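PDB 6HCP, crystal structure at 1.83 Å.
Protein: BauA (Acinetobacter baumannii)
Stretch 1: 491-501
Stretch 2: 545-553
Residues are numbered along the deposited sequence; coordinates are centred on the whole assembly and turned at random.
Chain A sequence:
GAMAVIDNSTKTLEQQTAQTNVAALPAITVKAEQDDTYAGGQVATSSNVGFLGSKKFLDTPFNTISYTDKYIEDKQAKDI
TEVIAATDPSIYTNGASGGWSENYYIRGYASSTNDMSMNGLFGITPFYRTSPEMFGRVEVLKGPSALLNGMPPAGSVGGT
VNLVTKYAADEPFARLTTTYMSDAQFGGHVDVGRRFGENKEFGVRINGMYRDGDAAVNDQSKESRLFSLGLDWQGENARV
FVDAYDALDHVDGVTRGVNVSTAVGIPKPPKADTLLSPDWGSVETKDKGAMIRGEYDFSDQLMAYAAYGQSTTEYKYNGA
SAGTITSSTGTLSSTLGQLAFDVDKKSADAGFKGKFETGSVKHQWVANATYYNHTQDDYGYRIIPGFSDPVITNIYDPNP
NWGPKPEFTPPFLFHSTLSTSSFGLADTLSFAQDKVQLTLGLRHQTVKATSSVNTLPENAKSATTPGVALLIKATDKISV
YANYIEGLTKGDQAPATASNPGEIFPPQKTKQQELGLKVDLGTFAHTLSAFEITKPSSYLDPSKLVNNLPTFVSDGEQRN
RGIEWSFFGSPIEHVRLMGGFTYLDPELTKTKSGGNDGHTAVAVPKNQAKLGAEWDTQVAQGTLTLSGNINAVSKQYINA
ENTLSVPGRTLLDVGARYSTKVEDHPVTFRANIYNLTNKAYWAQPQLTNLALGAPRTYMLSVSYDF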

# COMPACT_ATOMS: atom_id res chain seq x y z
N GLY A 491 -29.55 40.52 -3.30
CA GLY A 491 -30.74 40.24 -2.53
C GLY A 491 -31.65 39.22 -3.21
O GLY A 491 -31.73 39.15 -4.42
N ASP A 492 -32.32 38.42 -2.40
CA ASP A 492 -33.34 37.49 -2.89
C ASP A 492 -34.63 38.26 -3.21
O ASP A 492 -34.86 39.39 -2.70
N GLN A 493 -35.53 37.59 -3.95
CA GLN A 493 -36.84 38.16 -4.31
C GLN A 493 -37.95 37.35 -3.65
O GLN A 493 -37.94 36.12 -3.68
N ALA A 494 -38.87 38.06 -2.99
CA ALA A 494 -40.00 37.44 -2.31
C ALA A 494 -40.89 36.77 -3.36
O ALA A 494 -41.15 37.34 -4.42
N PRO A 495 -41.34 35.52 -3.12
CA PRO A 495 -42.24 34.85 -4.07
C PRO A 495 -43.65 35.47 -4.11
O PRO A 495 -44.04 36.22 -3.20
N ALA A 496 -44.46 35.04 -5.10
CA ALA A 496 -45.83 35.52 -5.32
C ALA A 496 -46.76 35.16 -4.15
O ALA A 496 -47.81 35.79 -3.98
N THR A 497 -46.34 34.21 -3.30
CA THR A 497 -47.14 33.71 -2.18
C THR A 497 -46.96 34.57 -0.91
O THR A 497 -47.67 34.38 0.07
N ALA A 498 -46.02 35.53 -0.94
CA ALA A 498 -45.69 36.31 0.26
C ALA A 498 -46.65 37.50 0.43
O ALA A 498 -47.32 37.87 -0.51
N SER A 499 -46.67 38.10 1.62
CA SER A 499 -47.39 39.36 1.86
C SER A 499 -46.76 40.50 1.06
O SER A 499 -47.40 41.53 0.83
N ASN A 500 -45.47 40.35 0.75
CA ASN A 500 -44.68 41.38 0.07
C ASN A 500 -44.20 40.81 -1.25
O ASN A 500 -42.99 40.77 -1.53
N PRO A 501 -45.12 40.31 -2.11
CA PRO A 501 -44.73 39.55 -3.29
C PRO A 501 -43.86 40.39 -4.24
O PRO A 501 -44.15 41.54 -4.49
N LEU A 545 -47.42 37.84 9.92
CA LEU A 545 -48.56 37.93 9.02
C LEU A 545 -48.79 39.41 8.70
O LEU A 545 -48.90 40.23 9.61
N VAL A 546 -48.91 39.68 7.40
CA VAL A 546 -49.32 40.93 6.86
C VAL A 546 -50.39 40.63 5.80
O VAL A 546 -50.19 39.73 4.97
N ASN A 547 -51.57 41.22 5.98
CA ASN A 547 -52.75 40.86 5.19
C ASN A 547 -52.97 39.34 5.28
O ASN A 547 -53.28 38.73 4.29
N ASN A 548 -52.76 38.79 6.48
CA ASN A 548 -53.03 37.39 6.78
C ASN A 548 -52.15 36.48 5.91
O ASN A 548 -52.51 35.30 5.72
N LEU A 549 -51.02 37.00 5.42
CA LEU A 549 -50.09 36.22 4.60
C LEU A 549 -48.71 36.19 5.26
O LEU A 549 -48.28 37.17 5.87
N PRO A 550 -47.93 35.10 5.05
CA PRO A 550 -46.55 35.05 5.53
C PRO A 550 -45.70 36.12 4.82
O PRO A 550 -45.96 36.43 3.66
N THR A 551 -44.71 36.66 5.53
CA THR A 551 -43.88 37.74 5.02
C THR A 551 -42.45 37.23 4.77
O THR A 551 -41.88 36.54 5.60
N PHE A 552 -41.90 37.56 3.61
CA PHE A 552 -40.51 37.26 3.23
C PHE A 552 -39.57 38.25 3.92
O PHE A 552 -39.76 39.48 3.81
N VAL A 553 -38.64 37.72 4.72
CA VAL A 553 -37.79 38.53 5.60
C VAL A 553 -36.32 38.19 5.37
O VAL A 553 -35.99 37.12 4.89

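The most unusual feature of this contact is the way one asparagine side chain imitates a neighbouring strand. Asn500 belongs to a stretch with no regular helix or strand, yet its amide reads both backbone polar groups of Phe552: Phe552 N donates to Asn500 OD1 at 3.0 Å, and Asn500 ND2 donates to Phe552 O, also at 3.0 Å. Both bonds are close to straight, with angles at the hydrogen of 157° and 156°. A primary amide carries an acceptor and a donor side by side, which suits it to the N and O of a single strand residue. The chi1 of Asn500 is p and its chi2 is -31°, and its CA-to-CB bond points toward the strand.

One residue earlier, the backbone makes a single direct bond to the strand. Ser499 N donates to Pro550 O at 2.7 Å, and Ala498 CA lies 3.4 Å from that same Pro550 O, a CA-H...O contact that supplements the hydrogen bond. Ser499 also points toward the strand, with chi1 p, and its OG comes within 2.7 Å of Thr551 OG1, hydroxyl against hydroxyl; Thr551 has chi1 m. The Ser499 side chain lies in close contact with the turn: its CB lies 3.2 Å from Val546 O and 3.9 Å from Leu549 CB, while its OG packs 3.6 Å from Val546 CB. Ser499 is the most heavily covered residue of its stretch.

Phe552 supplies the largest covered area of all. Its CA-to-CB bond points toward the first stretch, and chi1 t with chi2 71° lays the ring along the backbone from Asp492 to Pro495. Over one face sit Ala494 CA, 3.9 Å from the centroid of the Phe552 ring, and Pro495 CD, 4.3 Å from that centroid; both make CH-pi contacts, at 27° and 28° off the ring normal. Asp492, chi1 m, meets the ring at its edge, with its CB 3.8 Å from Phe552 CZ, so an acidic residue contributes its methylene here. Gln493, with chi1 t, points its CB away and leaves its backbone against the ring. Nearer the strand, Ala494 CB touches Phe552 CB at 3.5 Å and Ala498 CB approaches Phe552 CB at 4.2 Å.

Two beta turns shape the surfaces. A type I turn from Pro495 to Ala498, closed by Ala498 N to Pro495 O at 3.1 Å, carries the chain from the aromatic contact to the polar one. On the other side, a type I' turn from Val546 to Leu549 is the tight hairpin turn, and Leu549, chi1 m and chi2 t, brings CD2 to 4.1 Å from Thr497 O. A water extends the contact to this turn: it donates to Ser499 O at 2.7 Å from its own O and accepts from Asn547 ND2 at 2.9 Å.

The rule is economical: one amide side chain and one backbone N bond to the strand's backbone, while one aromatic ring covers the irregular backbone.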

# COMPACT_ATOMS: atom_id res chain seq x y z
CB ASP A 492 -33.64 36.43 -1.83
CG ASP A 492 -32.49 35.46 -1.59
OD1 ASP A 492 -31.72 35.23 -2.53
OD2 ASP A 492 -32.50 34.81 -0.53
CB GLN A 493 -37.02 38.19 -5.83
CG GLN A 493 -38.38 38.76 -6.25
CD GLN A 493 -38.40 39.10 -7.72
OE1 GLN A 493 -37.90 38.35 -8.54
NE2 GLN A 493 -38.95 40.26 -8.06
CB ALA A 494 -40.74 38.47 -1.51
CB PRO A 495 -42.26 33.41 -3.52
CG PRO A 495 -42.07 33.58 -2.03
CD PRO A 495 -41.11 34.75 -1.89
CB ALA A 496 -46.35 34.98 -6.63
CB THR A 497 -46.76 32.27 -1.85
OG1 THR A 497 -45.35 32.26 -1.66
CG2 THR A 497 -47.14 31.29 -2.95
CB ALA A 498 -44.26 36.78 0.16
CB SER A 499 -47.41 39.68 3.32
OG SER A 499 -46.11 39.99 3.80
CB ASN A 500 -43.50 41.86 0.93
CG ASN A 500 -42.61 40.74 1.44
OD1 ASN A 500 -43.08 39.62 1.70
ND2 ASN A 500 -41.36 41.06 1.75
CB PRO A 501 -46.07 39.21 -3.97
CG PRO A 501 -46.99 40.33 -3.55
CD PRO A 501 -46.56 40.66 -2.13
CB LEU A 545 -49.81 37.33 9.68
CG LEU A 545 -49.77 35.84 10.00
CD1 LEU A 545 -51.12 35.41 10.54
CD2 LEU A 545 -49.39 35.01 8.78
CB VAL A 546 -48.11 41.68 6.26
CG1 VAL A 546 -48.55 42.94 5.52
CG2 VAL A 546 -47.09 42.01 7.35
CB ASN A 547 -52.60 41.24 3.72
CG ASN A 547 -52.76 42.72 3.50
OD1 ASN A 547 -53.62 43.35 4.12
ND2 ASN A 547 -52.06 43.26 2.51
CB ASN A 548 -54.50 37.03 6.55
CG ASN A 548 -54.95 35.87 7.41
OD1 ASN A 548 -54.55 35.76 8.57
ND2 ASN A 548 -55.66 34.93 6.81
CB LEU A 549 -49.99 36.82 3.20
CG LEU A 549 -51.19 36.63 2.28
CD1 LEU A 549 -51.09 37.58 1.10
CD2 LEU A 549 -51.30 35.20 1.80
CB PRO A 550 -46.09 33.63 5.10
CG PRO A 550 -46.86 33.40 3.80
CD PRO A 550 -48.21 34.04 4.05
CB THR A 551 -43.89 38.91 6.01
OG1 THR A 551 -45.26 39.24 6.27
CG2 THR A 551 -43.12 40.12 5.50
CB PHE A 552 -40.37 37.29 1.72
CG PHE A 552 -39.11 36.66 1.17
CD1 PHE A 552 -38.93 35.29 1.22
CD2 PHE A 552 -38.11 37.44 0.61
CE1 PHE A 552 -37.78 34.71 0.72
CE2 PHE A 552 -36.96 36.86 0.10
CZ PHE A 552 -36.80 35.49 0.15
CB VAL A 553 -38.18 38.37 7.08
CG1 VAL A 553 -39.56 38.93 7.36
CG2 VAL A 553 -38.06 36.93 7.56
O HOH W 1 -50.09 41.52 1.19